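Local atomic coordinates of solute-binding protein (Thermoactinomyces vulgaris, PDB entry 2ZYM), a protein that probably binds cyclodextrins and related maltose-type sugars outside the cell and delivers them for uptake, as a lipoprotein of the bacterial solute-binding protein 1 family. Residues I97-S102 and G119-L124; L133-K138 and G263-P268. All coordinates share one frame; numbering follows the deposited sequence.

Interaction 1 (I97-S102 and G119-L124); sequences IQVDNS and GKLYGL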
loop_
_atom_site.group_PDB
_atom_site.type_symbol
_atom_site.label_atom_id
_atom_site.label_comp_id
_atom_site.label_asym_id
_atom_site.label_seq_id
_atom_site.Cartn_x
_atom_site.Cartn_y
_atom_site.Cartn_z
ATOM N N ILE A 97 16.502 1.405 14.154
ATOM C CA ILE A 97 16.371 2.717 14.787
ATOM C C ILE A 97 16.384 2.618 16.314
ATOM O O ILE A 97 15.870 1.657 16.889
ATOM C CB ILE A 97 15.118 3.478 14.282
ATOM C CG1 ILE A 97 13.847 2.638 14.435
ATOM C CG2 ILE A 97 15.283 3.868 12.822
ATOM C CD1 ILE A 97 12.871 3.194 15.430
ATOM N N GLN A 98 16.982 3.616 16.958
ATOM C CA GLN A 98 17.152 3.603 18.409
ATOM C C GLN A 98 16.235 4.612 19.066
ATOM O O GLN A 98 16.479 5.822 19.021
ATOM C CB GLN A 98 18.609 3.867 18.802
ATOM C CG GLN A 98 19.644 3.318 17.827
ATOM C CD GLN A 98 19.349 1.902 17.337
ATOM O OE1 GLN A 98 18.838 1.059 18.075
ATOM N NE2 GLN A 98 19.676 1.642 16.082
ATOM N N VAL A 99 15.169 4.094 19.663
ATOM C CA VAL A 99 14.143 4.915 20.288
ATOM C C VAL A 99 13.775 4.329 21.647
ATOM O O VAL A 99 13.921 3.122 21.870
ATOM C CB VAL A 99 12.880 5.044 19.390
ATOM C CG1 VAL A 99 13.185 5.859 18.135
ATOM C CG2 VAL A 99 12.320 3.673 19.019
ATOM N N ASP A 100 13.313 5.189 22.551
ATOM C CA ASP A 100 12.871 4.758 23.874
ATOM C C ASP A 100 11.626 3.880 23.786
ATOM O O ASP A 100 10.883 3.932 22.800
ATOM C CB ASP A 100 12.600 5.971 24.774
ATOM C CG ASP A 100 13.877 6.628 25.283
ATOM O OD1 ASP A 100 14.991 6.156 24.959
ATOM O OD2 ASP A 100 13.764 7.628 26.021
ATOM N N ASN A 101 11.415 3.071 24.823
ATOM C CA ASN A 101 10.230 2.222 24.938
ATOM C C ASN A 101 8.946 3.041 24.904
ATOM O O ASN A 101 7.924 2.587 24.387
ATOM C CB ASN A 101 10.287 1.412 26.234
ATOM C CG ASN A 101 9.172 0.384 26.335
ATOM O OD1 ASN A 101 9.025 -0.480 25.472
ATOM N ND2 ASN A 101 8.387 0.468 27.404
ATOM N N SER A 102 9.016 4.248 25.462
ATOM C CA SER A 102 7.884 5.168 25.501
ATOM C C SER A 102 7.458 5.615 24.102
ATOM O O SER A 102 6.270 5.807 23.844
ATOM C CB SER A 102 8.212 6.384 26.372
ATOM O OG SER A 102 9.314 7.106 25.852
ATOM N N GLY A 119 13.852 -9.348 14.460
ATOM C CA GLY A 119 13.839 -8.881 15.848
ATOM C C GLY A 119 14.256 -7.432 16.040
ATOM O O GLY A 119 14.415 -6.971 17.174
ATOM N N LYS A 120 14.426 -6.710 14.935
ATOM C CA LYS A 120 14.888 -5.326 14.974
ATOM C C LYS A 120 13.843 -4.389 14.383
ATOM O O LYS A 120 13.199 -4.723 13.386
ATOM C CB LYS A 120 16.204 -5.188 14.210
ATOM C CG LYS A 120 17.376 -5.912 14.848
ATOM C CD LYS A 120 18.566 -5.959 13.905
ATOM C CE LYS A 120 19.886 -5.969 14.655
ATOM N NZ LYS A 120 19.988 -7.033 15.697
ATOM N N LEU A 121 13.677 -3.224 15.007
ATOM C CA LEU A 121 12.729 -2.211 14.536
ATOM C C LEU A 121 13.407 -1.263 13.551
ATOM O O LEU A 121 14.452 -0.682 13.853
ATOM C CB LEU A 121 12.137 -1.430 15.716
ATOM C CG LEU A 121 11.096 -0.341 15.427
ATOM C CD1 LEU A 121 9.775 -0.935 14.953
ATOM C CD2 LEU A 121 10.880 0.503 16.665
ATOM N N TYR A 122 12.796 -1.103 12.378
ATOM C CA TYR A 122 13.410 -0.348 11.285
ATOM C C TYR A 122 12.738 0.983 10.963
ATOM O O TYR A 122 13.234 1.749 10.137
ATOM C CB TYR A 122 13.531 -1.224 10.034
ATOM C CG TYR A 122 14.689 -2.187 10.130
ATOM C CD1 TYR A 122 14.518 -3.463 10.668
ATOM C CD2 TYR A 122 15.966 -1.812 9.712
ATOM C CE1 TYR A 122 15.586 -4.345 10.776
ATOM C CE2 TYR A 122 17.039 -2.688 9.812
ATOM C CZ TYR A 122 16.843 -3.951 10.346
ATOM O OH TYR A 122 17.903 -4.820 10.449
ATOM N N GLY A 123 11.623 1.267 11.623
ATOM C CA GLY A 123 10.951 2.539 11.420
ATOM C C GLY A 123 9.839 2.850 12.393
ATOM O O GLY A 123 9.501 2.039 13.260
ATOM N N LEU A 124 9.282 4.046 12.238
ATOM C CA LEU A 124 8.090 4.457 12.960
ATOM C C LEU A 124 6.986 4.703 11.935
ATOM O O LEU A 124 7.236 5.300 10.884
ATOM C CB LEU A 124 8.361 5.709 13.804
ATOM C CG LEU A 124 9.383 5.613 14.952
ATOM C CD1 LEU A 124 9.569 6.969 15.614
ATOM C CD2 LEU A 124 9.010 4.557 15.991
#

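Interaction 2 (L133-K138 and G263-P268); sequences LIYNKK and GVAPLP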
loop_
_atom_site.group_PDB
_atom_site.type_symbol
_atom_site.label_atom_id
_atom_site.label_comp_id
_atom_site.label_asym_id
_atom_site.label_seq_id
_atom_site.Cartn_x
_atom_site.Cartn_y
_atom_site.Cartn_z
ATOM N N LEU A 133 -14.163 -0.421 -0.749
ATOM C CA LEU A 133 -15.033 0.072 -1.805
ATOM C C LEU A 133 -15.286 1.553 -1.569
ATOM O O LEU A 133 -15.929 1.934 -0.593
ATOM C CB LEU A 133 -16.351 -0.711 -1.874
ATOM C CG LEU A 133 -17.192 -0.476 -3.141
ATOM C CD1 LEU A 133 -16.572 -1.149 -4.364
ATOM C CD2 LEU A 133 -18.633 -0.938 -2.952
ATOM N N ILE A 134 -14.740 2.380 -2.453
ATOM C CA ILE A 134 -14.983 3.818 -2.424
ATOM C C ILE A 134 -16.005 4.112 -3.511
ATOM O O ILE A 134 -15.773 3.820 -4.687
ATOM C CB ILE A 134 -13.679 4.639 -2.646
ATOM C CG1 ILE A 134 -12.700 4.445 -1.483
ATOM C CG2 ILE A 134 -13.978 6.127 -2.774
ATOM C CD1 ILE A 134 -11.900 3.197 -1.561
ATOM N N TYR A 135 -17.148 4.662 -3.115
ATOM C CA TYR A 135 -18.221 4.908 -4.072
ATOM C C TYR A 135 -18.663 6.365 -4.142
ATOM O O TYR A 135 -18.474 7.138 -3.200
ATOM C CB TYR A 135 -19.408 3.955 -3.851
ATOM C CG TYR A 135 -20.076 4.041 -2.496
ATOM C CD1 TYR A 135 -21.252 4.771 -2.322
ATOM C CD2 TYR A 135 -19.548 3.369 -1.395
ATOM C CE1 TYR A 135 -21.876 4.844 -1.078
ATOM C CE2 TYR A 135 -20.162 3.438 -0.151
ATOM C CZ TYR A 135 -21.328 4.171 -0.000
ATOM O OH TYR A 135 -21.928 4.231 1.234
ATOM N N ASN A 136 -19.236 6.722 -5.287
ATOM C CA ASN A 136 -19.828 8.028 -5.512
ATOM C C ASN A 136 -21.284 7.976 -5.060
ATOM O O ASN A 136 -22.120 7.346 -5.713
ATOM C CB ASN A 136 -19.726 8.390 -7.000
ATOM C CG ASN A 136 -20.209 9.798 -7.306
ATOM O OD1 ASN A 136 -21.106 10.326 -6.644
ATOM N ND2 ASN A 136 -19.625 10.408 -8.330
ATOM N N LYS A 137 -21.576 8.634 -3.939
ATOM C CA LYS A 137 -22.910 8.593 -3.326
ATOM C C LYS A 137 -24.032 9.085 -4.246
ATOM O O LYS A 137 -25.188 8.699 -4.074
ATOM C CB LYS A 137 -22.932 9.368 -2.006
ATOM C CG LYS A 137 -22.251 8.656 -0.848
ATOM C CD LYS A 137 -22.614 9.302 0.478
ATOM C CE LYS A 137 -22.036 8.529 1.650
ATOM N NZ LYS A 137 -22.480 9.095 2.958
ATOM N N LYS A 138 -23.683 9.929 -5.217
ATOM C CA LYS A 138 -24.651 10.436 -6.192
ATOM C C LYS A 138 -24.989 9.401 -7.267
ATOM O O LYS A 138 -26.052 9.470 -7.889
ATOM C CB LYS A 138 -24.144 11.726 -6.844
ATOM C CG LYS A 138 -24.039 12.914 -5.900
ATOM C CD LYS A 138 -23.763 14.194 -6.677
ATOM C CE LYS A 138 -23.429 15.348 -5.752
ATOM N NZ LYS A 138 -23.275 16.623 -6.509
ATOM N N GLY A 263 -18.423 7.824 -0.374
ATOM C CA GLY A 263 -18.752 6.808 0.615
ATOM C C GLY A 263 -17.634 5.784 0.629
ATOM O O GLY A 263 -16.965 5.575 -0.386
ATOM N N VAL A 264 -17.408 5.169 1.786
ATOM C CA VAL A 264 -16.425 4.096 1.915
ATOM C C VAL A 264 -17.062 2.915 2.644
ATOM O O VAL A 264 -17.574 3.060 3.756
ATOM C CB VAL A 264 -15.138 4.553 2.660
ATOM C CG1 VAL A 264 -14.102 3.427 2.694
ATOM C CG2 VAL A 264 -14.543 5.796 2.012
ATOM N N ALA A 265 -17.034 1.753 2.001
ATOM C CA ALA A 265 -17.561 0.531 2.595
ATOM C C ALA A 265 -16.561 -0.607 2.431
ATOM O O ALA A 265 -15.785 -0.614 1.472
ATOM C CB ALA A 265 -18.894 0.165 1.951
ATOM N N PRO A 266 -16.559 -1.570 3.375
ATOM C CA PRO A 266 -15.777 -2.779 3.142
ATOM C C PRO A 266 -16.226 -3.461 1.855
ATOM O O PRO A 266 -17.393 -3.340 1.467
ATOM C CB PRO A 266 -16.108 -3.662 4.356
ATOM C CG PRO A 266 -17.326 -3.057 4.979
ATOM C CD PRO A 266 -17.237 -1.597 4.682
ATOM N N LEU A 267 -15.306 -4.151 1.188
ATOM C CA LEU A 267 -15.644 -4.886 -0.026
ATOM C C LEU A 267 -16.788 -5.856 0.266
ATOM O O LEU A 267 -16.743 -6.574 1.265
ATOM C CB LEU A 267 -14.427 -5.645 -0.576
ATOM C CG LEU A 267 -13.187 -4.862 -1.033
ATOM C CD1 LEU A 267 -12.137 -5.807 -1.595
ATOM C CD2 LEU A 267 -13.533 -3.791 -2.062
ATOM N N PRO A 268 -17.834 -5.849 -0.582
ATOM C CA PRO A 268 -18.944 -6.798 -0.443
ATOM C C PRO A 268 -18.442 -8.231 -0.275
ATOM O O PRO A 268 -17.473 -8.627 -0.933
ATOM C CB PRO A 268 -19.715 -6.652 -1.762
ATOM C CG PRO A 268 -18.916 -5.700 -2.619
ATOM C CD PRO A 268 -18.043 -4.922 -1.706
#

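Interaction 1 (I97-S102 and G119-L124)
Ile97 and Leu121 carry the one backbone hydrogen bond between the two segments: Ile97 N donates to Leu121 O at 2.9 Å, nearly straight at hydrogen (166°). The chains come closest beside it, Ile97 CA lying 5.5 Å from Tyr122 CA, and then part as 97-102 turns off into the helix that starts at Asn101. On the other side, 119-124 is strand at Lys120 and Leu121, interrupted at Tyr122 and strand again by Leu124.

The Ile97 side chain fills the angle between the segments. Its chi1 of 54° sets CG1 between the backbone N and the carbonyl carbon, which brings CG1 within 3.8 Å of Gly123 N. From there CD1 reaches Leu121 CD2 at 3.6 Å and Leu124 CD2 at 4.1 Å, the Ile97 and Leu121 side chains crossing obliquely. The other branch, CG2, turns to the Tyr122 carbonyl, 4.0 Å from its O. Val99 widens the apolar patch, its CG2 standing 4.2 Å from Leu121 CD2.

Met300 of helix 293-303 packs on both Ile97 and Leu124, while Lys104 touches Val99 and Leu121. Tyr122 points its CB away from 97-102, and its side chain packs on Pro96, Leu85 and Val89. A backbone bond from Leu124 to Trp284 ties strand 120-129 to strand 278-287 of the six-stranded mixed sheet. The contact itself joins the loop after strand 94-95 to strand 120-129, within the alpha/beta architecture of a periplasmic-binding-protein fold.

Interaction 2 (L133-K138 and G263-P268)
Tyr135 lays its ring against the backbone of Gly263, its directly paired neighbour across the sheet. Gly263 CA sits over one face, 3.8 Å from the ring centroid and 16° off the normal, a CH-pi contact. A chi1 of 60° swings CG between the backbone N and the carbonyl carbon, folding the ring across the adjacent strand; CE2 then continues to the Ala265 methyl, 4.1 Å from its CB. The absence of a side chain on Gly263 lets the ring lie this close. With an alanine in place of Tyr135, the backbone of Gly263 would probably lose the cover over its CA and the Ala265 methyl its aromatic neighbour. Lys137, extended beyond CG, runs its aliphatic stem along Gly263, CE 3.8 Å from Gly263 CA.

Two antiparallel hydrogen-bonded pairs, Leu133 with Ala265 and Tyr135 with Gly263, flank the non-hydrogen-bonded pair of Ile134 and Val264. They join strand 262-265, an outermost strand, to strand 132-136 in a four-stranded mixed sheet. Ala265 N donates to Leu133 O at 2.8 Å, and Gly263 N to Tyr135 O.

On the opposite face from Tyr135, Ile134 and Val264 run alongside each other, both leaving the sheet in the same direction, with Ile134 CG1 4.2 Å from Val264 CG2; Phe340 of helix 335-345 packs on both. Leu133 holds CB 3.4 Å from Ala265 O and 4.2 Å from Leu267 CD2, which also lies 3.7 Å from Leu133 N. With CG anti to the backbone N (chi1 -167°), Leu133 CD2 approaches Pro268 CD, where Leu150 touches both residues.

The contacts lie on opposite sides of the chain's centre, their own centres 36 Å apart and their nearest atoms about 23 Å apart, so neither touches the other. They come in series along the chain: interaction 1 closes within strand 120-129, and the next strand, 132-136, opens interaction 2, which reaches forward to residues 263-268. Each belongs to a different mixed sheet, the six-stranded one containing strand 278-287 for interaction 1 and the four-stranded one for interaction 2. A short link between consecutive strands thus passes from one sheet to the other, consistent with the two-lobed build of solute-binding proteins; bound glucose lies about 11 Å from the Ile134 side chain.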